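Local atomic coordinates of BH2602 protein (Bacillus halodurans, PDB entry 3NWZ), a protein that binds coenzyme A and probably hydrolyses acyl-CoA thioesters. Residues A[52-57]-A[64-69]; A[78-83]-A[120-125]; A[140-145]-A[159-164]. All coordinates share one frame; numbering follows the deposited sequence.

Overall arrangement
Contacts 1 and 3 are both antiparallel hairpins of one sheet, and contact 2 joins two loops. Their centres lie 18 Å apart for contacts 1 and 3 and 25 Å apart for contacts 2 and 3. Contact 1 holds the edge strand 55-58 on strand 64-69. It is partly buried and carries a charged network on one face. Contact 3 is buried and mainly apolar, with one face turned to helix 83-100 and the other facing neighbouring subunits. Contact 2 lies nearer the surface, before helix 83-100, and relies on one backbone hydrogen bond between the segments and on looser packing of selenomethionine and proline. Contacts 1 and 2 touch, because Tyr125 packs against Leu68 and Pro69.

Contact 1. Residues A[52-57]-A[64-69]; sequences TQIESQ and FEVRLP
The beta hairpin of strands 55-58 and 64-69 pairs Glu55 with Arg67 and Gln57 with Glu65. Both are antiparallel hydrogen-bonded pairs. Glu55 N reaches Arg67 O at 3.1 Å, and Gln57 N reaches Glu65 O at 2.8 Å. Each pair also has the reverse bond. Arg67 lies on the same face as Glu55 and Glu65. NH2 binds Glu65 OE2 at 2.6 Å, close to the guanidinium plane and on the anti lone pair of the oxygen. NH1 makes a long salt bridge of 3.7 Å to Glu55 OE1. Glu55 CB also lies at the guanidinium edge. An alanine in place of Arg67 would probably leave the carboxylates of Glu55 and Glu65 without this shared positive charge. Strand 55-58 is the outermost strand of the hotdog sheet within this chain, and strand 64-69 joins it to strand 125-135. Val66 and Ser56 are on the other face. Ser56 OG makes a weak hydrogen bond to Gln96. Val66 CG1 meets Ile54 CB at 3.9 Å, and Leu68 CD1 meets Ile54 CG2 at 4.1 Å. Val66 and Leu68 also pack on helix 83-100. The ring of Phe64 has the Gln57 carbonyl carbon over one face.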
ATOM      1  N   THR A  52      19.389  -7.090 -16.226  1.00 40.24           N
ATOM      2  CA  THR A  52      19.073  -5.693 -15.985  1.00 42.12           C
ATOM      3  C   THR A  52      20.310  -4.898 -15.573  1.00 36.14           C
ATOM      4  O   THR A  52      20.290  -3.675 -15.554  1.00 32.54           O
ATOM      5  CB  THR A  52      17.972  -5.543 -14.944  1.00 48.55           C
ATOM      6  OG1 THR A  52      17.520  -4.189 -14.950  1.00 63.16           O
ATOM      7  CG2 THR A  52      18.474  -5.908 -13.567  1.00 51.77           C
ATOM      8  N   GLN A  53      21.387  -5.610 -15.252  1.00 44.55           N
ATOM      9  CA  GLN A  53      22.661  -5.000 -14.865  1.00 44.28           C
ATOM     10  C   GLN A  53      22.665  -4.135 -13.582  1.00 41.82           C
ATOM     11  O   GLN A  53      23.416  -3.167 -13.496  1.00 39.63           O
ATOM     12  CB  GLN A  53      23.190  -4.148 -16.031  1.00 55.47           C
ATOM     13  CG  GLN A  53      22.985  -4.739 -17.418  1.00 77.38           C
ATOM     14  CD  GLN A  53      22.628  -3.676 -18.460  1.00 95.25           C
ATOM     15  OE1 GLN A  53      23.347  -2.687 -18.630  1.00 99.82           O
ATOM     16  NE2 GLN A  53      21.516  -3.880 -19.161  1.00 98.84           N
ATOM     17  N   ILE A  54      21.864  -4.468 -12.578  1.00 43.28           N
ATOM     18  CA  ILE A  54      21.850  -3.648 -11.362  1.00 34.25           C
ATOM     19  C   ILE A  54      23.195  -3.563 -10.619  1.00 37.46           C
ATOM     20  O   ILE A  54      23.975  -4.516 -10.609  1.00 54.28           O
ATOM     21  CB  ILE A  54      20.770  -4.131 -10.355  1.00 48.11           C
ATOM     22  CG1 ILE A  54      21.022  -5.582  -9.947  1.00 51.83           C
ATOM     23  CG2 ILE A  54      19.401  -4.022 -10.977  1.00 43.26           C
ATOM     24  CD1 ILE A  54      20.147  -6.053  -8.812  1.00 46.17           C
ATOM     25  N   GLU A  55      23.465  -2.402 -10.021  1.00 42.31           N
ATOM     26  CA  GLU A  55      24.683  -2.185  -9.211  1.00 47.01           C
ATOM     27  C   GLU A  55      24.218  -1.800  -7.803  1.00 43.89           C
ATOM     28  O   GLU A  55      23.615  -0.746  -7.614  1.00 49.84           O
ATOM     29  CB  GLU A  55      25.542  -1.056  -9.785  1.00 54.37           C
ATOM     30  CG  GLU A  55      26.438  -1.479 -10.928  1.00 69.74           C
ATOM     31  CD  GLU A  55      26.798  -0.322 -11.837  1.00 83.51           C
ATOM     32  OE1 GLU A  55      27.207   0.741 -11.319  1.00 92.80           O
ATOM     33  OE2 GLU A  55      26.671  -0.480 -13.071  1.00 85.34           O
ATOM     34  N   SER A  56      24.504  -2.641  -6.818  1.00 29.14           N
ATOM     35  CA  SER A  56      24.059  -2.370  -5.468  1.00 22.40           C
ATOM     36  C   SER A  56      25.124  -2.140  -4.419  1.00 29.67           C
ATOM     37  O   SER A  56      26.198  -2.755  -4.440  1.00 38.90           O
ATOM     38  CB  SER A  56      23.113  -3.487  -5.005  1.00 27.32           C
ATOM     39  OG  SER A  56      23.678  -4.758  -5.244  1.00 49.67           O
ATOM     40  N   GLN A  57      24.807  -1.242  -3.481  1.00 34.09           N
ATOM     41  CA  GLN A  57      25.749  -0.908  -2.411  1.00 43.08           C
ATOM     42  C   GLN A  57      25.193  -0.071  -1.289  1.00 59.51           C
ATOM     43  O   GLN A  57      24.283   0.733  -1.468  1.00 63.15           O
ATOM     44  CB  GLN A  57      26.995  -0.209  -2.972  1.00 34.85           C
ATOM     45  CG  GLN A  57      26.723   0.683  -4.157  1.00 54.22           C
ATOM     46  CD  GLN A  57      27.966   1.362  -4.692  1.00 58.68           C
ATOM     47  OE1 GLN A  57      28.987   0.723  -4.959  1.00 56.22           O
ATOM     48  NE2 GLN A  57      27.877   2.670  -4.870  1.00 54.40           N
ATOM     49  N   PHE A  64      20.319   1.835   1.802  1.00 42.10           N
ATOM     50  CA  PHE A  64      20.812   0.949   0.757  1.00 41.95           C
ATOM     51  C   PHE A  64      20.477   1.430  -0.674  1.00 41.07           C
ATOM     52  O   PHE A  64      19.375   1.913  -0.970  1.00 36.71           O
ATOM     53  CB  PHE A  64      20.287  -0.462   1.011  1.00 43.33           C
ATOM     54  CG  PHE A  64      21.216  -1.533   0.543  1.00 38.04           C
ATOM     55  CD1 PHE A  64      21.121  -2.042  -0.753  1.00 50.25           C
ATOM     56  CD2 PHE A  64      22.212  -2.006   1.376  1.00 41.15           C
ATOM     57  CE1 PHE A  64      22.010  -3.008  -1.205  1.00 54.79           C
ATOM     58  CE2 PHE A  64      23.106  -2.972   0.926  1.00 38.08           C
ATOM     59  CZ  PHE A  64      23.002  -3.470  -0.364  1.00 41.04           C
ATOM     60  N   GLU A  65      21.428   1.253  -1.579  1.00 33.76           N
ATOM     61  CA  GLU A  65      21.254   1.749  -2.925  1.00 27.59           C
ATOM     62  C   GLU A  65      21.374   0.726  -4.061  1.00 32.34           C
ATOM     63  O   GLU A  65      22.278  -0.119  -4.091  1.00 51.30           O
ATOM     64  CB  GLU A  65      22.262   2.885  -3.107  1.00 25.52           C
ATOM     65  CG  GLU A  65      22.120   3.760  -4.326  1.00 39.62           C
ATOM     66  CD  GLU A  65      23.024   4.985  -4.219  1.00 58.93           C
ATOM     67  OE1 GLU A  65      22.766   5.841  -3.341  1.00 57.44           O
ATOM     68  OE2 GLU A  65      24.001   5.090  -4.996  1.00 73.95           O
ATOM     69  N   VAL A  66      20.433   0.823  -4.996  1.00 29.69           N
ATOM     70  CA  VAL A  66      20.401  -0.037  -6.168  1.00 31.17           C
ATOM     71  C   VAL A  66      20.110   0.825  -7.383  1.00 34.66           C
ATOM     72  O   VAL A  66      19.048   1.446  -7.460  1.00 41.09           O
ATOM     73  CB  VAL A  66      19.268  -1.097  -6.130  1.00 28.91           C
ATOM     74  CG1 VAL A  66      19.381  -1.971  -7.356  1.00 33.99           C
ATOM     75  CG2 VAL A  66      19.331  -1.939  -4.891  1.00 36.05           C
ATOM     76  N   ARG A  67      21.051   0.882  -8.320  1.00 36.97           N
ATOM     77  CA  ARG A  67      20.802   1.636  -9.539  1.00 41.41           C
ATOM     78  C   ARG A  67      20.619   0.667 -10.707  1.00 37.73           C
ATOM     79  O   ARG A  67      21.153  -0.445 -10.720  1.00 29.31           O
ATOM     80  CB  ARG A  67      21.911   2.669  -9.811  1.00 50.72           C
ATOM     81  CG  ARG A  67      23.275   2.147 -10.173  1.00 75.78           C
ATOM     82  CD  ARG A  67      24.289   3.279 -10.065  1.00 86.77           C
ATOM     83  NE  ARG A  67      24.482   3.680  -8.672  1.00 94.76           N
ATOM     84  CZ  ARG A  67      25.188   2.986  -7.780  1.00 90.82           C
ATOM     85  NH1 ARG A  67      25.783   1.849  -8.128  1.00 95.32           N
ATOM     86  NH2 ARG A  67      25.292   3.424  -6.534  1.00 76.14           N
ATOM     87  N   LEU A  68      19.833   1.093 -11.679  1.00 38.28           N
ATOM     88  CA  LEU A  68      19.529   0.277 -12.835  1.00 36.66           C
ATOM     89  C   LEU A  68      19.596   1.103 -14.094  1.00 38.31           C
ATOM     90  O   LEU A  68      18.925   2.117 -14.210  1.00 32.53           O
ATOM     91  CB  LEU A  68      18.129  -0.304 -12.666  1.00 38.11           C
ATOM     92  CG  LEU A  68      17.425  -1.073 -13.775  1.00 49.38           C
ATOM     93  CD1 LEU A  68      16.517  -2.117 -13.138  1.00 61.07           C
ATOM     94  CD2 LEU A  68      16.623  -0.121 -14.635  1.00 45.02           C
ATOM     95  N   PRO A  69      20.430   0.683 -15.048  1.00 42.83           N
ATOM     96  CA  PRO A  69      20.583   1.389 -16.317  1.00 45.73           C
ATOM     97  C   PRO A  69      19.245   1.410 -17.043  1.00 43.04           C
ATOM     98  O   PRO A  69      18.518   0.403 -17.033  1.00 40.12           O
ATOM     99  CB  PRO A  69      21.605   0.532 -17.071  1.00 44.45           C
ATOM    100  CG  PRO A  69      22.412  -0.099 -16.000  1.00 47.61           C
ATOM    101  CD  PRO A  69      21.373  -0.448 -14.958  1.00 54.90           C
TER

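Contact 2. Residues A[78-83]-A[120-125]; sequences LNMVHG and PGMGTY
Val81 N donates a hydrogen bond to Gly121 O at 3.0 Å, and the bond is nearly straight at 172°. The donor is tilted 16° from the carbonyl plane. This is the one hydrogen bond across the two segments. It ties the loop 78-83 to the loop 120-125 where their backbones come closest, at Val81 and Gly121. The side chain of Val81 lies against the same carbonyl. Its CG2 lies beside the backbone N, anti to the carbonyl carbon, and touches Gly121 O and Gly121 C. Gly121 has no side chain in the way. A CB there would point toward Val81 and run into Val81 CB. Val81 also packs on Ile70, Val74 and Asn75, which cover it within the same chain. The loop 78-83 leads into helix 83-100, the central helix of the hotdog fold. His82 sits at the N-cap of that helix, where ND1 binds Gly84 N, and it also packs on Thr88 of the second subunit. The sequence His-Gly-Gly here is consistent with the motif found at this helix start in PaaI-like thioesterases. Nearer the surface, the selenomethionine Met80 crosses the ring of Pro120. Its CG is anti to the backbone N (chi1 -159°), where it meets Pro120 CB. SE and CE both lie against Pro120 CB as well, but Met80 is poorly ordered, so these placements are approximate. The selenomethionine Met122 extends from the other loop toward Asn79 O, though the placement of its CE is doubtful.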
ATOM      1  N   LEU A  78       5.655   3.528 -24.127  1.00 72.99           N
ATOM      2  CA  LEU A  78       5.991   4.939 -24.334  1.00 68.27           C
ATOM      3  C   LEU A  78       7.403   5.390 -23.917  1.00 70.71           C
ATOM      4  O   LEU A  78       7.601   6.552 -23.539  1.00 60.84           O
ATOM      5  CB  LEU A  78       4.952   5.829 -23.648  1.00 71.94           C
ATOM      6  CG  LEU A  78       3.625   5.974 -24.396  1.00 80.46           C
ATOM      7  CD1 LEU A  78       3.883   6.512 -25.806  1.00 83.13           C
ATOM      8  CD2 LEU A  78       2.926   4.624 -24.462  1.00 88.83           C
ATOM      9  N   ASN A  79       8.377   4.485 -24.011  1.00 79.61           N
ATOM     10  CA  ASN A  79       9.766   4.786 -23.658  1.00 76.49           C
ATOM     11  C   ASN A  79       9.885   5.397 -22.270  1.00 63.44           C
ATOM     12  O   ASN A  79      10.633   6.353 -22.042  1.00 55.06           O
ATOM     13  CB  ASN A  79      10.394   5.711 -24.703  1.00 78.37           C
ATOM     14  CG  ASN A  79      10.604   5.020 -26.039  1.00 76.44           C
ATOM     15  OD1 ASN A  79       9.642   4.604 -26.706  1.00 68.33           O
ATOM     16  ND2 ASN A  79      11.869   4.883 -26.439  1.00 83.36           N
HETATM   17  N   MSE A  80       9.124   4.817 -21.351  1.00 60.24           N
HETATM   18  CA  MSE A  80       9.083   5.224 -19.951  1.00 60.07           C
HETATM   19  C   MSE A  80       9.433   3.928 -19.225  1.00 47.43           C
HETATM   20  O   MSE A  80       9.043   2.850 -19.683  1.00 31.87           O
HETATM   21  CB  MSE A  80       7.656   5.665 -19.599  1.00 64.76           C
HETATM   22  CG  MSE A  80       7.509   6.557 -18.374  1.00 74.34           C
HETATM   23 SE   MSE A  80       5.669   7.150 -18.111  1.00167.45          SE
HETATM   24  CE  MSE A  80       5.639   8.660 -19.313  1.00286.65           C
ATOM     25  N   VAL A  81      10.180   4.011 -18.126  1.00 49.38           N
ATOM     26  CA  VAL A  81      10.547   2.805 -17.378  1.00 45.82           C
ATOM     27  C   VAL A  81       9.295   2.056 -16.927  1.00 41.56           C
ATOM     28  O   VAL A  81       8.407   2.632 -16.299  1.00 47.22           O
ATOM     29  CB  VAL A  81      11.392   3.139 -16.135  1.00 48.91           C
ATOM     30  CG1 VAL A  81      11.600   1.884 -15.285  1.00 45.83           C
ATOM     31  CG2 VAL A  81      12.725   3.704 -16.563  1.00 55.06           C
ATOM     32  N   HIS A  82       9.229   0.767 -17.239  1.00 38.22           N
ATOM     33  CA  HIS A  82       8.064  -0.014 -16.863  1.00 49.52           C
ATOM     34  C   HIS A  82       7.789   0.076 -15.365  1.00 54.00           C
ATOM     35  O   HIS A  82       8.686  -0.136 -14.552  1.00 58.83           O
ATOM     36  CB  HIS A  82       8.256  -1.475 -17.267  1.00 55.65           C
ATOM     37  CG  HIS A  82       6.968  -2.220 -17.403  1.00 61.23           C
ATOM     38  ND1 HIS A  82       6.080  -2.361 -16.357  1.00 59.95           N
ATOM     39  CD2 HIS A  82       6.382  -2.799 -18.478  1.00 65.86           C
ATOM     40  CE1 HIS A  82       5.000  -2.991 -16.782  1.00 64.24           C
ATOM     41  NE2 HIS A  82       5.158  -3.268 -18.065  1.00 67.35           N
ATOM     42  N   GLY A  83       6.546   0.388 -15.009  1.00 54.57           N
ATOM     43  CA  GLY A  83       6.166   0.502 -13.607  1.00 42.86           C
ATOM     44  C   GLY A  83       6.556  -0.727 -12.818  1.00 43.52           C
ATOM     45  O   GLY A  83       6.775  -0.670 -11.606  1.00 39.46           O
ATOM     46  N   PRO A 120       7.411   9.859 -14.296  1.00 48.34           N
ATOM     47  CA  PRO A 120       7.832   8.836 -15.254  1.00 43.20           C
ATOM     48  C   PRO A 120       9.304   8.526 -15.078  1.00 41.73           C
ATOM     49  O   PRO A 120      10.129   9.445 -15.073  1.00 41.69           O
ATOM     50  CB  PRO A 120       7.578   9.500 -16.602  1.00 45.46           C
ATOM     51  CG  PRO A 120       6.427  10.424 -16.308  1.00 43.64           C
ATOM     52  CD  PRO A 120       6.840  11.023 -14.995  1.00 45.13           C
ATOM     53  N   GLY A 121       9.646   7.249 -14.922  1.00 41.46           N
ATOM     54  CA  GLY A 121      11.045   6.913 -14.798  1.00 37.95           C
ATOM     55  C   GLY A 121      11.705   7.174 -16.145  1.00 31.10           C
ATOM     56  O   GLY A 121      11.338   6.551 -17.137  1.00 36.08           O
HETATM   57  N   MSE A 122      12.651   8.106 -16.208  0.50 21.90           N
HETATM   58  CA  MSE A 122      13.329   8.396 -17.470  0.50 27.06           C
HETATM   59  C   MSE A 122      14.730   8.952 -17.243  0.50 32.50           C
HETATM   60  O   MSE A 122      15.048   9.474 -16.175  0.50 27.67           O
HETATM   61  CB  MSE A 122      12.512   9.379 -18.305  0.50 31.14           C
HETATM   62  CG  MSE A 122      11.049   8.980 -18.469  0.50 39.51           C
HETATM   63 SE   MSE A 122      10.065  10.083 -19.705  0.50 89.23          SE
HETATM   64  CE  MSE A 122       8.753   8.779 -20.248  0.50  9.39           C
ATOM     65  N   GLY A 123      15.567   8.841 -18.266  1.00 39.64           N
ATOM     66  CA  GLY A 123      16.931   9.304 -18.152  1.00 43.01           C
ATOM     67  C   GLY A 123      17.820   8.126 -18.482  1.00 42.45           C
ATOM     68  O   GLY A 123      17.397   7.233 -19.220  1.00 49.41           O
ATOM     69  N   THR A 124      19.026   8.091 -17.926  1.00 32.10           N
ATOM     70  CA  THR A 124      19.948   7.006 -18.204  1.00 43.21           C
ATOM     71  C   THR A 124      19.974   5.875 -17.177  1.00 45.24           C
ATOM     72  O   THR A 124      20.501   4.805 -17.454  1.00 52.59           O
ATOM     73  CB  THR A 124      21.368   7.539 -18.363  1.00 47.66           C
ATOM     74  OG1 THR A 124      21.764   8.218 -17.160  1.00 53.15           O
ATOM     75  CG2 THR A 124      21.432   8.484 -19.548  1.00 41.18           C
ATOM     76  N   TYR A 125      19.431   6.111 -15.987  1.00 45.60           N
ATOM     77  CA  TYR A 125      19.395   5.060 -14.971  1.00 48.40           C
ATOM     78  C   TYR A 125      18.492   5.434 -13.803  1.00 47.07           C
ATOM     79  O   TYR A 125      18.207   6.605 -13.592  1.00 45.86           O
ATOM     80  CB  TYR A 125      20.798   4.775 -14.437  1.00 37.50           C
ATOM     81  CG  TYR A 125      21.350   5.892 -13.598  1.00 37.02           C
ATOM     82  CD1 TYR A 125      22.165   6.870 -14.157  1.00 49.18           C
ATOM     83  CD2 TYR A 125      20.996   6.011 -12.259  1.00 36.10           C
ATOM     84  CE1 TYR A 125      22.615   7.949 -13.402  1.00 53.65           C
ATOM     85  CE2 TYR A 125      21.436   7.086 -11.493  1.00 47.29           C
ATOM     86  CZ  TYR A 125      22.245   8.050 -12.072  1.00 55.16           C
ATOM     87  OH  TYR A 125      22.674   9.113 -11.323  1.00 65.10           O
TER

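Contact 3. Residues A[140-145]-A[159-164]; sequences IVVEGK and GSFFVL
Strands 140-145 and 159-163 run antiparallel. The axes of these short segments make an angle of 149° between their N-to-C directions and approach to 4.7 Å. Ile140 and Phe161 form a hydrogen-bonded pair. Ile140 N binds Phe161 O at 2.8 Å, and Phe161 N binds Ile140 O at the same length. Val142 and Gly159 form the next such pair. Val142 N binds Gly159 O at 3.0 Å, while Gly159 N approaches Val142 O from above the carbonyl plane at 3.1 Å. Between these pairs, Val141 and Ser160 form a non-hydrogen-bonded pair. Ser160 CA also makes a CA-H...O contact with Ile140 O.

The side chains of Ile140, Val142 and Phe161 lie on one face. Val142 CG1 sits between the backbone N and the carbonyl carbon (chi1 51°). It meets Phe161 CE2 at 3.4 Å, approaching the ring obliquely. Gly159 O lies at the edge of that ring, in its plane. A CB on Gly159 would be crowded by Phe161 CE2. Ile140 CG1 touches Val163 CG2 at 4.2 Å. This face is covered by helix 83-100, where Met94 packs on Val142 and Phe161, and Val98 packs on Ile140 and Phe161.

Val141 and Ser160 are on the other face. Val141 CG2 comes to Ser160 OG at 4.3 Å. Both pack on His116 of the third subunit. Ser160 is also close to Arg139 and Val141 to His134, two residues that bind coenzyme A in this protein, though none is bound to this chain. A curved antiparallel sheet wrapped on one long helix, as here, is the hotdog fold of the thioesterase superfamily.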
ATOM      1  N   ILE A 140      10.172  -6.961   9.363  1.00 35.96           N
ATOM      2  CA  ILE A 140      10.993  -5.766   9.228  1.00 29.51           C
ATOM      3  C   ILE A 140      10.341  -4.815   8.262  1.00 31.01           C
ATOM      4  O   ILE A 140      10.143  -5.141   7.103  1.00 36.55           O
ATOM      5  CB  ILE A 140      12.425  -6.084   8.727  1.00 26.03           C
ATOM      6  CG1 ILE A 140      13.243  -6.748   9.836  1.00 37.31           C
ATOM      7  CG2 ILE A 140      13.123  -4.804   8.301  1.00 14.62           C
ATOM      8  CD1 ILE A 140      14.616  -7.168   9.396  1.00 46.71           C
ATOM      9  N   VAL A 141      10.001  -3.633   8.770  1.00 26.83           N
ATOM     10  CA  VAL A 141       9.372  -2.593   7.986  1.00 33.64           C
ATOM     11  C   VAL A 141      10.483  -1.694   7.461  1.00 38.46           C
ATOM     12  O   VAL A 141      11.330  -1.227   8.228  1.00 40.41           O
ATOM     13  CB  VAL A 141       8.409  -1.804   8.865  1.00 36.76           C
ATOM     14  CG1 VAL A 141       7.794  -0.642   8.084  1.00 41.57           C
ATOM     15  CG2 VAL A 141       7.328  -2.753   9.394  1.00 30.42           C
ATOM     16  N   VAL A 142      10.476  -1.477   6.148  1.00 31.49           N
ATOM     17  CA  VAL A 142      11.475  -0.668   5.479  1.00 32.98           C
ATOM     18  C   VAL A 142      10.754   0.318   4.566  1.00 46.53           C
ATOM     19  O   VAL A 142       9.570   0.160   4.301  1.00 48.67           O
ATOM     20  CB  VAL A 142      12.440  -1.556   4.643  1.00 33.91           C
ATOM     21  CG1 VAL A 142      11.641  -2.490   3.741  1.00 40.05           C
ATOM     22  CG2 VAL A 142      13.368  -0.686   3.789  1.00 30.72           C
ATOM     23  N   GLU A 143      11.472   1.336   4.098  1.00 45.76           N
ATOM     24  CA  GLU A 143      10.893   2.355   3.238  1.00 32.32           C
ATOM     25  C   GLU A 143      11.904   2.737   2.177  1.00 36.16           C
ATOM     26  O   GLU A 143      13.104   2.635   2.406  1.00 39.79           O
ATOM     27  CB  GLU A 143      10.540   3.594   4.062  1.00 26.07           C
ATOM     28  CG  GLU A 143      11.754   4.489   4.381  1.00 37.14           C
ATOM     29  CD  GLU A 143      11.401   5.658   5.276  1.00 52.77           C
ATOM     30  OE1 GLU A 143      10.562   6.497   4.872  1.00 67.09           O
ATOM     31  OE2 GLU A 143      11.965   5.732   6.388  1.00 60.61           O
ATOM     32  N   GLY A 144      11.431   3.195   1.024  1.00 29.78           N
ATOM     33  CA  GLY A 144      12.360   3.578  -0.029  1.00 24.68           C
ATOM     34  C   GLY A 144      11.844   4.548  -1.085  1.00 26.72           C
ATOM     35  O   GLY A 144      10.662   4.844  -1.155  1.00 28.93           O
ATOM     36  N   LYS A 145      12.753   5.044  -1.912  1.00 33.83           N
ATOM     37  CA  LYS A 145      12.421   5.972  -2.978  1.00 33.95           C
ATOM     38  C   LYS A 145      13.235   5.643  -4.214  1.00 39.36           C
ATOM     39  O   LYS A 145      14.343   5.094  -4.128  1.00 32.35           O
ATOM     40  CB  LYS A 145      12.714   7.414  -2.560  1.00 37.98           C
ATOM     41  CG  LYS A 145      11.618   8.037  -1.727  1.00 42.34           C
ATOM     42  CD  LYS A 145      11.945   9.482  -1.377  1.00 45.19           C
ATOM     43  CE  LYS A 145      10.815  10.118  -0.582  1.00 52.37           C
ATOM     44  NZ  LYS A 145      10.576   9.379   0.693  1.00 61.70           N
ATOM     45  N   GLY A 159       7.593  -1.259   2.405  1.00 17.13           N
ATOM     46  CA  GLY A 159       7.551  -2.706   2.294  1.00 28.15           C
ATOM     47  C   GLY A 159       7.818  -3.418   3.606  1.00 35.26           C
ATOM     48  O   GLY A 159       8.777  -3.116   4.307  1.00 44.90           O
ATOM     49  N   SER A 160       6.951  -4.361   3.952  1.00 21.13           N
ATOM     50  CA  SER A 160       7.129  -5.142   5.176  1.00 30.31           C
ATOM     51  C   SER A 160       7.695  -6.505   4.775  1.00 38.76           C
ATOM     52  O   SER A 160       7.231  -7.099   3.801  1.00 37.46           O
ATOM     53  CB  SER A 160       5.795  -5.309   5.902  1.00 30.86           C
ATOM     54  OG  SER A 160       5.946  -6.124   7.046  1.00 42.70           O
ATOM     55  N   PHE A 161       8.703  -6.982   5.513  1.00 40.00           N
ATOM     56  CA  PHE A 161       9.362  -8.255   5.218  1.00 36.02           C
ATOM     57  C   PHE A 161       9.282  -9.261   6.349  1.00 46.71           C
ATOM     58  O   PHE A 161       9.461  -8.927   7.522  1.00 55.95           O
ATOM     59  CB  PHE A 161      10.831  -8.030   4.879  1.00 34.65           C
ATOM     60  CG  PHE A 161      11.052  -7.306   3.586  1.00 33.24           C
ATOM     61  CD1 PHE A 161      11.795  -7.889   2.572  1.00 27.06           C
ATOM     62  CD2 PHE A 161      10.513  -6.040   3.380  1.00 39.31           C
ATOM     63  CE1 PHE A 161      11.996  -7.220   1.376  1.00 43.14           C
ATOM     64  CE2 PHE A 161      10.708  -5.361   2.178  1.00 35.98           C
ATOM     65  CZ  PHE A 161      11.447  -5.947   1.178  1.00 33.02           C
ATOM     66  N   PHE A 162       9.034 -10.509   5.982  1.00 43.72           N
ATOM     67  CA  PHE A 162       8.927 -11.567   6.961  1.00 46.94           C
ATOM     68  C   PHE A 162      10.286 -12.218   7.170  1.00 46.99           C
ATOM     69  O   PHE A 162      10.973 -12.595   6.210  1.00 45.87           O
ATOM     70  CB  PHE A 162       7.907 -12.610   6.511  1.00 52.87           C
ATOM     71  CG  PHE A 162       7.310 -13.370   7.642  1.00 67.75           C
ATOM     72  CD1 PHE A 162       6.281 -12.816   8.395  1.00 68.39           C
ATOM     73  CD2 PHE A 162       7.832 -14.604   8.021  1.00 73.93           C
ATOM     74  CE1 PHE A 162       5.784 -13.480   9.511  1.00 74.62           C
ATOM     75  CE2 PHE A 162       7.343 -15.277   9.138  1.00 71.20           C
ATOM     76  CZ  PHE A 162       6.319 -14.713   9.884  1.00 71.10           C
ATOM     77  N   VAL A 163      10.660 -12.335   8.441  1.00 51.61           N
ATOM     78  CA  VAL A 163      11.928 -12.914   8.861  1.00 59.41           C
ATOM     79  C   VAL A 163      11.886 -14.440   8.945  1.00 66.01           C
ATOM     80  O   VAL A 163      10.919 -15.015   9.452  1.00 59.59           O
ATOM     81  CB  VAL A 163      12.330 -12.370  10.245  1.00 66.16           C
ATOM     82  CG1 VAL A 163      13.672 -12.946  10.666  1.00 65.35           C
ATOM     83  CG2 VAL A 163      12.370 -10.859  10.212  1.00 72.47           C
ATOM     84  N   LEU A 164      12.947 -15.084   8.462  1.00 75.77           N
ATOM     85  CA  LEU A 164      13.055 -16.545   8.489  1.00 78.44           C
ATOM     86  C   LEU A 164      14.174 -17.006   9.431  1.00 84.69           C
ATOM     87  O   LEU A 164      14.035 -17.997  10.155  1.00 90.86           O
ATOM     88  CB  LEU A 164      13.330 -17.083   7.081  1.00 65.94           C
ATOM     89  CG  LEU A 164      12.381 -16.641   5.965  1.00 55.56           C
ATOM     90  CD1 LEU A 164      12.765 -17.354   4.687  1.00 50.75           C
ATOM     91  CD2 LEU A 164      10.948 -16.953   6.329  1.00 51.92           C
TER